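Long-range contacts in uncharacterized protein (Bacteroides caccae, PDB 3NO2), which is of unknown function but folds as a six-bladed beta-propeller and belongs to the Mal s 1 allergenic protein-like family: residues L51-K59 with N70-T81; I207-Q217 with I228-A238. All blocks are in the same frame, centred on the assembly; numbering follows the deposited sequence. Where two conformers were deposited one is given.

Contact 1 spans two neighbouring four-stranded antiparallel sheets of the six-bladed beta-propeller and contact 2 lies in a third; their centres are about 25 Å apart and their nearest atoms about 8 Å apart, so they do not touch. Contact 1 comes first along the chain: it pairs strands 57-61 and 67-72 within one sheet and reaches strand 78-84, the first strand of the next. Contact 2 follows and pairs strands 214-220 and 226-231 of the sheet completed by 246-249 and 255-259, together with flanking loops. Strand 270-274 then closes the ring beside 6-10. One contact thus joins neighbouring sheets, whereas the other pairs two strands inside one sheet.

Contact 1: L51-K59 with N70-T81; sequences LFSYSKGAK and NIAAPAGCEMQT
M79, a selenomethionine, packs tightly against the start of strand 57-61, over the G57-A58 backbone. Its CG lies 3.4 Å from G57 O and 3.8 Å from A58 CB. With CG anti to the backbone N (chi1 -170°) and the chain folded at chi2 and chi3, the side chain curls over the G57 backbone; W94 of strand 90-95 also touches it. Beside it, M79 N gives a nearly straight bond to S55 O (2.8 Å), and S55 N returns a more bent one to M79 O (3.0 Å). This single antiparallel bridge ties the turn before strand 57-61 to strand 78-84 of the next sheet, while the chain itself crosses through 73-77. Hairpin 57-61/67-72 is tight too: A58 and I71 exchange two backbone bonds, and A73 N bonds to K56 O.

The solvent side is looser. Exposed K56 has its NZ in a weak bond to G36 O. In the type II turn P74-C77, P74, A75 and G76 make no contact with 51-59, P74 and C77 resting on W94 instead.

At the buried polar edge a water bridges S53 OG (2.8 Å) and Q80 OE1, donating to the latter. Q80 NE2 donates to E78 OE1 (3.0 Å), an oxygen shared with H124.

Backbone pairing and apolar packing thus join the two sheets, while the water, with N40 and E38 on the Q80 amide, joins the polar side, and the Q80-E78 bond holds that amide in place.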
loop_
_atom_site.group_PDB
_atom_site.type_symbol
_atom_site.label_atom_id
_atom_site.label_comp_id
_atom_site.label_asym_id
_atom_site.label_seq_id
_atom_site.Cartn_x
_atom_site.Cartn_y
_atom_site.Cartn_z
ATOM N N LEU A 51 9.022 3.810 -7.950
ATOM C CA LEU A 51 8.406 4.937 -7.262
ATOM C C LEU A 51 8.227 4.536 -5.790
ATOM O O LEU A 51 7.793 3.399 -5.515
ATOM C CB LEU A 51 7.016 5.181 -7.862
ATOM C CG LEU A 51 6.124 6.194 -7.146
ATOM C CD1 LEU A 51 6.681 7.638 -7.190
ATOM C CD2 LEU A 51 4.693 6.131 -7.737
ATOM N N PHE A 52 8.559 5.414 -4.860
ATOM C CA PHE A 52 8.261 5.132 -3.453
ATOM C C PHE A 52 7.972 6.386 -2.702
ATOM O O PHE A 52 8.542 7.448 -2.990
ATOM C CB PHE A 52 9.385 4.296 -2.773
ATOM C CG PHE A 52 10.719 4.981 -2.621
ATOM C CD1 PHE A 52 11.628 5.025 -3.668
ATOM C CD2 PHE A 52 11.047 5.573 -1.444
ATOM C CE1 PHE A 52 12.851 5.644 -3.487
ATOM C CE2 PHE A 52 12.266 6.197 -1.261
ATOM C CZ PHE A 52 13.160 6.248 -2.294
ATOM N N SER A 53 7.158 6.256 -1.659
ATOM C CA SER A 53 6.974 7.313 -0.674
ATOM C C SER A 53 7.839 7.025 0.525
ATOM O O SER A 53 8.150 5.857 0.861
ATOM C CB SER A 53 5.526 7.508 -0.235
ATOM O OG SER A 53 5.001 6.352 0.367
ATOM N N TYR A 54 8.213 8.098 1.206
ATOM C CA TYR A 54 9.115 7.989 2.330
ATOM C C TYR A 54 8.812 8.949 3.479
ATOM O O TYR A 54 9.672 9.222 4.327
ATOM C CB TYR A 54 10.567 8.063 1.877
ATOM C CG TYR A 54 11.014 9.330 1.182
ATOM C CD1 TYR A 54 11.536 10.377 1.907
ATOM C CD2 TYR A 54 11.010 9.439 -0.196
ATOM C CE1 TYR A 54 11.991 11.533 1.292
ATOM C CE2 TYR A 54 11.471 10.610 -0.833
ATOM C CZ TYR A 54 11.939 11.641 -0.066
ATOM O OH TYR A 54 12.429 12.791 -0.642
ATOM N N SER A 55 7.556 9.417 3.516
ATOM C CA SER A 55 7.025 10.310 4.567
ATOM C C SER A 55 7.447 11.736 4.360
ATOM O O SER A 55 6.613 12.648 4.229
ATOM C CB SER A 55 7.304 9.805 5.994
ATOM O OG SER A 55 6.415 10.478 6.892
ATOM N N LYS A 56 8.740 11.975 4.230
ATOM C CA LYS A 56 9.234 13.319 3.908
ATOM C C LYS A 56 9.060 13.668 2.440
ATOM O O LYS A 56 9.247 14.833 2.067
ATOM C CB LYS A 56 10.713 13.464 4.328
ATOM C CG LYS A 56 10.962 13.260 5.819
ATOM C CD LYS A 56 10.116 14.130 6.689
ATOM C CE LYS A 56 10.541 14.107 8.157
ATOM N NZ LYS A 56 10.491 12.796 8.764
ATOM N N GLY A 57 8.603 12.747 1.607
ATOM C CA GLY A 57 8.417 13.016 0.171
ATOM C C GLY A 57 8.141 11.737 -0.561
ATOM O O GLY A 57 7.909 10.691 0.060
ATOM N N ALA A 58 8.122 11.806 -1.886
ATOM C CA ALA A 58 8.043 10.639 -2.778
ATOM C C ALA A 58 8.989 10.889 -3.924
ATOM O O ALA A 58 9.175 12.055 -4.341
ATOM C CB ALA A 58 6.604 10.444 -3.334
ATOM N N LYS A 59 9.585 9.839 -4.426
ATOM C CA LYS A 59 10.519 9.989 -5.528
ATOM C C LYS A 59 10.472 8.812 -6.468
ATOM O O LYS A 59 10.025 7.709 -6.085
ATOM C CB LYS A 59 11.915 10.255 -5.085
ATOM C CG LYS A 59 12.614 9.106 -4.392
ATOM C CD LYS A 59 14.081 9.426 -4.082
ATOM C CE LYS A 59 14.221 10.540 -3.029
ATOM N NZ LYS A 59 15.632 10.953 -2.861
ATOM N N ASN A 70 11.630 14.074 -7.601
ATOM C CA ASN A 70 11.315 14.036 -6.171
ATOM C C ASN A 70 10.311 15.120 -5.877
ATOM O O ASN A 70 10.392 16.244 -6.435
ATOM C CB ASN A 70 12.567 14.321 -5.355
ATOM C CG ASN A 70 12.347 14.250 -3.893
ATOM O OD1 ASN A 70 12.039 13.170 -3.377
ATOM N ND2 ASN A 70 12.451 15.372 -3.182
ATOM N N ILE A 71 9.350 14.815 -5.019
ATOM C CA ILE A 71 8.423 15.805 -4.466
ATOM C C ILE A 71 8.487 15.730 -2.952
ATOM O O ILE A 71 8.241 14.661 -2.366
ATOM C CB ILE A 71 7.006 15.579 -4.958
ATOM C CG1 ILE A 71 6.961 15.710 -6.489
ATOM C CG2 ILE A 71 6.015 16.588 -4.234
ATOM C CD1 ILE A 71 5.543 15.339 -7.086
ATOM N N ALA A 72 8.821 16.834 -2.293
ATOM C CA ALA A 72 8.838 16.913 -0.846
ATOM C C ALA A 72 7.447 17.113 -0.280
ATOM O O ALA A 72 6.622 17.872 -0.845
ATOM C CB ALA A 72 9.761 18.065 -0.415
ATOM N N ALA A 73 7.134 16.461 0.835
ATOM C CA ALA A 73 5.971 16.824 1.633
ATOM C C ALA A 73 6.260 18.132 2.375
ATOM O O ALA A 73 7.388 18.337 2.824
ATOM C CB ALA A 73 5.637 15.759 2.612
ATOM N N PRO A 74 5.258 18.982 2.553
ATOM C CA PRO A 74 5.466 20.153 3.395
ATOM C C PRO A 74 5.764 19.795 4.834
ATOM O O PRO A 74 5.492 18.690 5.262
ATOM C CB PRO A 74 4.122 20.911 3.281
ATOM C CG PRO A 74 3.519 20.436 2.011
ATOM C CD PRO A 74 3.935 18.991 1.912
ATOM N N ALA A 75 6.353 20.714 5.598
ATOM C CA ALA A 75 6.698 20.424 6.982
ATOM C C ALA A 75 5.518 19.880 7.771
ATOM O O ALA A 75 4.402 20.436 7.727
ATOM C CB ALA A 75 7.261 21.708 7.678
ATOM N N GLY A 76 5.752 18.809 8.508
ATOM C CA GLY A 76 4.736 18.182 9.347
ATOM C C GLY A 76 3.778 17.284 8.582
ATOM O O GLY A 76 2.965 16.584 9.205
ATOM N N CYS A 77 3.833 17.314 7.238
ATOM C CA CYS A 77 2.974 16.453 6.403
ATOM C C CYS A 77 3.670 15.113 6.264
ATOM O O CYS A 77 4.871 14.982 6.540
ATOM C CB CYS A 77 2.718 17.072 5.038
ATOM S SG CYS A 77 1.680 18.576 5.061
ATOM N N GLU A 78 2.937 14.099 5.829
ATOM C CA GLU A 78 3.513 12.775 5.619
ATOM C C GLU A 78 3.069 12.239 4.274
ATOM O O GLU A 78 1.891 11.868 4.040
ATOM C CB GLU A 78 3.099 11.803 6.711
ATOM C CG GLU A 78 3.525 12.211 8.113
ATOM C CD GLU A 78 3.293 11.127 9.148
ATOM O OE1 GLU A 78 2.891 10.008 8.805
ATOM O OE2 GLU A 78 3.551 11.431 10.348
HETATM N N MSE A 79 4.021 12.103 3.352
HETATM C CA MSE A 79 3.771 11.495 2.058
HETATM C C MSE A 79 3.734 9.984 2.270
HETATM O O MSE A 79 4.768 9.357 2.535
HETATM C CB MSE A 79 4.917 11.851 1.104
HETATM C CG MSE A 79 4.615 11.463 -0.303
HETATM SE SE MSE A 79 3.500 12.719 -1.302
HETATM C CE MSE A 79 4.853 13.955 -1.810
ATOM N N GLN A 80 2.553 9.398 2.102
ATOM C CA GLN A 80 2.337 7.994 2.404
ATOM C C GLN A 80 1.780 7.181 1.244
ATOM O O GLN A 80 1.853 5.958 1.324
ATOM C CB GLN A 80 1.425 7.811 3.610
ATOM C CG GLN A 80 1.987 8.349 4.921
ATOM C CD GLN A 80 2.994 7.468 5.602
ATOM O OE1 GLN A 80 3.421 6.458 5.081
ATOM N NE2 GLN A 80 3.419 7.888 6.784
ATOM N N THR A 81 1.233 7.812 0.197
ATOM C CA THR A 81 0.773 7.159 -1.004
ATOM C C THR A 81 1.771 7.348 -2.118
ATOM O O THR A 81 2.280 8.445 -2.320
ATOM C CB THR A 81 -0.566 7.784 -1.466
ATOM O OG1 THR A 81 -1.608 7.569 -0.503
ATOM C CG2 THR A 81 -1.046 7.251 -2.812
HETATM O O HOH W 1 5.438 6.150 3.148
#

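Contact 2: I207-Q217 with I228-A238; sequences IEGVQLFFVAQ and ICNWQGHDREA
N230 reaches across to the chain leading into strand 214-220 and grips it with both ends of its amide. N230 OD1 takes an almost straight bond from F213 N (2.8 Å, N-H...O 176°) in its carbonyl plane, and N230 ND2 gives one to Q211 O (3.1 Å). CG stands anti to the backbone N (chi1 -168°), which sends the amide toward the 211-213 backbone, where V210 CG2 rests against N230 ND2. Beyond it the strands pair directly: F214 and W231 exchange two backbone bonds, followed by A216 N to C229 O and C229 N to Q217 O.

On the F214 side of the sheet, W231 turns the edge of its six-membered ring toward the F214 face in a T-shaped pair, centroids 5.5 Å apart and planes at 76°; H234 completes the aromatic cluster. The F213 ring receives A238 CB over one face in a CH-pi contact, 4.0 Å from its centroid, and has D235 OD2 at its edge, 3.4 Å from F213 CE1. A water ties D235 OD2 to Q211 NE2. Elsewhere, I207 and I228 meet tip to tip through their CD1 atoms (4.0 Å).

A second shell positions these groups. N230 ND2 also donates to P244 O, H243 sets its ring edge-to-face with F213, and W231 NE1 is bonded to S12 O. D184 holds H234 ND1; H234 NE2 is hydrogen-bonded to a citric acid molecule probably from the crystallisation liquor. D235 OD1 accepts from E237 N in an Asx turn.

One buried amide, with both polar ends satisfied by backbone, thus extends the strand pairing into the preceding loop, and the F213 ring, in contact with Q232, D235 and A238, joins that loop to the 232-238 segment.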
loop_
_atom_site.group_PDB
_atom_site.type_symbol
_atom_site.label_atom_id
_atom_site.label_comp_id
_atom_site.label_asym_id
_atom_site.label_seq_id
_atom_site.Cartn_x
_atom_site.Cartn_y
_atom_site.Cartn_z
ATOM N N ILE A 207 -8.651 -18.211 6.266
ATOM C CA ILE A 207 -7.381 -18.489 5.540
ATOM C C ILE A 207 -6.703 -19.649 6.232
ATOM O O ILE A 207 -6.836 -19.831 7.434
ATOM C CB ILE A 207 -6.421 -17.249 5.536
ATOM C CG1 ILE A 207 -7.031 -16.119 4.704
ATOM C CG2 ILE A 207 -5.025 -17.646 4.968
ATOM C CD1 ILE A 207 -6.225 -14.760 4.850
ATOM N N GLU A 208 -6.011 -20.466 5.462
ATOM C CA GLU A 208 -5.251 -21.557 6.019
ATOM C C GLU A 208 -3.771 -21.253 5.865
ATOM O O GLU A 208 -3.253 -21.249 4.749
ATOM C CB GLU A 208 -5.589 -22.863 5.299
ATOM C CG GLU A 208 -4.793 -24.018 5.844
ATOM C CD GLU A 208 -5.074 -25.347 5.152
ATOM O OE1 GLU A 208 -6.273 -25.660 5.002
ATOM O OE2 GLU A 208 -4.101 -26.091 4.819
ATOM N N GLY A 209 -3.109 -20.959 6.980
ATOM C CA GLY A 209 -1.671 -20.917 7.042
ATOM C C GLY A 209 -0.993 -19.671 7.547
ATOM O O GLY A 209 0.230 -19.527 7.466
ATOM N N VAL A 210 -1.766 -18.706 8.077
ATOM C CA VAL A 210 -1.146 -17.479 8.567
ATOM C C VAL A 210 -2.009 -16.809 9.657
ATOM O O VAL A 210 -3.225 -16.675 9.496
ATOM C CB VAL A 210 -0.835 -16.476 7.431
ATOM C CG1 VAL A 210 -2.074 -16.123 6.642
ATOM C CG2 VAL A 210 -0.166 -15.183 7.938
ATOM N N GLN A 211 -1.375 -16.409 10.738
ATOM C CA GLN A 211 -1.986 -15.480 11.703
ATOM C C GLN A 211 -1.766 -14.079 11.100
ATOM O O GLN A 211 -0.617 -13.684 10.828
ATOM C CB GLN A 211 -1.310 -15.561 13.073
ATOM C CG GLN A 211 -1.890 -14.519 14.041
ATOM C CD GLN A 211 -1.254 -14.515 15.435
ATOM O OE1 GLN A 211 -0.551 -15.485 15.829
ATOM N NE2 GLN A 211 -1.508 -13.444 16.213
ATOM N N LEU A 212 -2.840 -13.326 10.931
ATOM C CA LEU A 212 -2.782 -11.947 10.422
ATOM C C LEU A 212 -2.528 -10.981 11.552
ATOM O O LEU A 212 -3.231 -11.000 12.571
ATOM C CB LEU A 212 -4.050 -11.578 9.694
ATOM C CG LEU A 212 -4.364 -12.419 8.429
ATOM C CD1 LEU A 212 -5.745 -12.083 7.844
ATOM C CD2 LEU A 212 -3.251 -12.276 7.354
ATOM N N PHE A 213 -1.475 -10.183 11.374
ATOM C CA PHE A 213 -1.103 -9.112 12.309
ATOM C C PHE A 213 -1.701 -7.801 11.779
ATOM O O PHE A 213 -2.922 -7.682 11.759
ATOM C CB PHE A 213 0.411 -9.123 12.473
ATOM C CG PHE A 213 0.894 -10.337 13.225
ATOM C CD1 PHE A 213 0.961 -10.300 14.611
ATOM C CD2 PHE A 213 1.141 -11.523 12.617
ATOM C CE1 PHE A 213 1.355 -11.448 15.344
ATOM C CE2 PHE A 213 1.531 -12.638 13.349
ATOM C CZ PHE A 213 1.634 -12.595 14.675
ATOM N N PHE A 214 -0.888 -6.859 11.285
ATOM C CA PHE A 214 -1.450 -5.650 10.670
ATOM C C PHE A 214 -1.588 -5.963 9.200
ATOM O O PHE A 214 -0.589 -6.187 8.504
ATOM C CB PHE A 214 -0.487 -4.477 10.910
ATOM C CG PHE A 214 -0.913 -3.163 10.311
ATOM C CD1 PHE A 214 -0.775 -2.940 8.958
ATOM C CD2 PHE A 214 -1.442 -2.168 11.116
ATOM C CE1 PHE A 214 -1.178 -1.738 8.411
ATOM C CE2 PHE A 214 -1.815 -0.962 10.579
ATOM C CZ PHE A 214 -1.713 -0.729 9.246
ATOM N N VAL A 215 -2.807 -5.972 8.705
ATOM C CA VAL A 215 -3.092 -6.297 7.297
ATOM C C VAL A 215 -2.815 -5.019 6.500
ATOM O O VAL A 215 -3.586 -4.045 6.556
ATOM C CB VAL A 215 -4.474 -6.862 7.056
ATOM C CG1 VAL A 215 -4.722 -7.091 5.556
ATOM C CG2 VAL A 215 -4.658 -8.141 7.857
ATOM N N ALA A 216 -1.660 -5.008 5.832
ATOM C CA ALA A 216 -1.136 -3.871 5.041
ATOM C C ALA A 216 -1.528 -4.120 3.565
ATOM O O ALA A 216 -2.634 -4.591 3.264
ATOM C CB ALA A 216 0.339 -3.632 5.314
ATOM N N GLN A 217 -0.662 -3.846 2.602
ATOM C CA GLN A 217 -1.121 -3.865 1.225
ATOM C C GLN A 217 -1.582 -5.253 0.796
ATOM O O GLN A 217 -0.928 -6.284 1.083
ATOM C CB GLN A 217 -0.034 -3.371 0.268
ATOM C CG GLN A 217 -0.546 -3.073 -1.139
ATOM C CD GLN A 217 0.482 -2.402 -2.021
ATOM O OE1 GLN A 217 1.550 -1.999 -1.539
ATOM N NE2 GLN A 217 0.147 -2.205 -3.301
ATOM N N ILE A 228 -0.645 -10.702 0.498
ATOM C CA ILE A 228 -0.989 -9.982 1.727
ATOM C C ILE A 228 0.308 -9.657 2.437
ATOM O O ILE A 228 1.074 -10.547 2.816
ATOM C CB ILE A 228 -1.901 -10.810 2.639
ATOM C CG1 ILE A 228 -3.149 -11.274 1.907
ATOM C CG2 ILE A 228 -2.212 -10.014 3.918
ATOM C CD1 ILE A 228 -3.975 -12.312 2.701
ATOM N N CYS A 229 0.549 -8.371 2.672
ATOM C CA CYS A 229 1.655 -7.875 3.462
ATOM C C CYS A 229 1.236 -7.928 4.950
ATOM O O CYS A 229 0.301 -7.253 5.359
ATOM C CB CYS A 229 2.061 -6.470 3.076
ATOM S SG CYS A 229 2.608 -6.309 1.358
ATOM N N ASN A 230 1.901 -8.809 5.693
ATOM C CA ASN A 230 1.510 -9.162 7.055
ATOM C C ASN A 230 2.435 -8.510 8.065
ATOM O O ASN A 230 3.362 -9.121 8.580
ATOM C CB ASN A 230 1.576 -10.693 7.187
ATOM C CG ASN A 230 0.939 -11.212 8.448
ATOM O OD1 ASN A 230 0.040 -10.570 8.992
ATOM N ND2 ASN A 230 1.411 -12.360 8.965
ATOM N N TRP A 231 2.211 -7.213 8.301
ATOM C CA TRP A 231 3.182 -6.362 8.975
ATOM C C TRP A 231 3.080 -6.561 10.490
ATOM O O TRP A 231 1.984 -6.479 11.079
ATOM C CB TRP A 231 2.906 -4.906 8.558
ATOM C CG TRP A 231 3.918 -3.896 9.047
ATOM C CD1 TRP A 231 5.119 -3.582 8.472
ATOM C CD2 TRP A 231 3.817 -3.054 10.198
ATOM N NE1 TRP A 231 5.755 -2.618 9.184
ATOM C CE2 TRP A 231 4.979 -2.262 10.240
ATOM C CE3 TRP A 231 2.840 -2.861 11.156
ATOM C CZ2 TRP A 231 5.185 -1.312 11.217
ATOM C CZ3 TRP A 231 3.060 -1.892 12.162
ATOM C CH2 TRP A 231 4.206 -1.163 12.180
ATOM N N GLN A 232 4.219 -6.782 11.107
ATOM C CA GLN A 232 4.299 -7.259 12.479
ATOM C C GLN A 232 4.752 -6.211 13.500
ATOM O O GLN A 232 5.026 -6.553 14.659
ATOM C CB GLN A 232 5.172 -8.512 12.556
ATOM C CG GLN A 232 4.505 -9.668 11.753
ATOM C CD GLN A 232 5.403 -10.834 11.477
ATOM O OE1 GLN A 232 6.165 -11.267 12.332
ATOM N NE2 GLN A 232 5.265 -11.404 10.265
ATOM N N GLY A 233 4.753 -4.954 13.141
ATOM C CA GLY A 233 5.325 -3.913 14.010
ATOM C C GLY A 233 4.468 -3.486 15.174
ATOM O O GLY A 233 4.959 -2.686 15.995
ATOM N N HIS A 234 3.239 -3.966 15.300
ATOM C CA HIS A 234 2.402 -3.639 16.433
ATOM C C HIS A 234 2.229 -4.815 17.375
ATOM O O HIS A 234 1.444 -4.702 18.347
ATOM C CB HIS A 234 1.012 -3.133 15.985
ATOM C CG HIS A 234 1.005 -1.767 15.382
ATOM N ND1 HIS A 234 -0.082 -1.253 14.716
ATOM C CD2 HIS A 234 1.968 -0.811 15.320
ATOM C CE1 HIS A 234 0.198 -0.025 14.296
ATOM N NE2 HIS A 234 1.436 0.249 14.629
ATOM N N ASP A 235 2.908 -5.930 17.153
ATOM C CA ASP A 235 2.748 -7.013 18.098
ATOM C C ASP A 235 4.097 -7.559 18.525
ATOM O O ASP A 235 4.779 -8.179 17.728
ATOM C CB ASP A 235 1.795 -8.051 17.501
ATOM C CG ASP A 235 1.374 -9.128 18.503
ATOM O OD1 ASP A 235 1.968 -9.222 19.599
ATOM O OD2 ASP A 235 0.459 -9.879 18.166
ATOM N N ARG A 236 4.410 -7.318 19.807
ATOM C CA ARG A 236 5.628 -7.810 20.485
ATOM C C ARG A 236 5.701 -9.330 20.534
ATOM O O ARG A 236 6.777 -9.892 20.729
ATOM C CB ARG A 236 5.740 -7.233 21.923
ATOM N N GLU A 237 4.562 -10.006 20.371
ATOM C CA GLU A 237 4.558 -11.474 20.295
ATOM C C GLU A 237 4.960 -12.033 18.947
ATOM O O GLU A 237 5.363 -13.195 18.874
ATOM C CB GLU A 237 3.180 -12.036 20.677
ATOM C CG GLU A 237 2.772 -11.726 22.112
ATOM C CD GLU A 237 3.747 -12.313 23.126
ATOM O OE1 GLU A 237 3.840 -13.560 23.197
ATOM O OE2 GLU A 237 4.423 -11.526 23.830
ATOM N N ALA A 238 4.856 -11.238 17.872
ATOM C CA ALA A 238 5.165 -11.733 16.543
ATOM C C ALA A 238 6.629 -12.179 16.404
ATOM O O ALA A 238 6.939 -13.211 15.764
ATOM C CB ALA A 238 4.824 -10.657 15.487
HETATM O O HOH W 2 -0.340 -12.457 18.845
#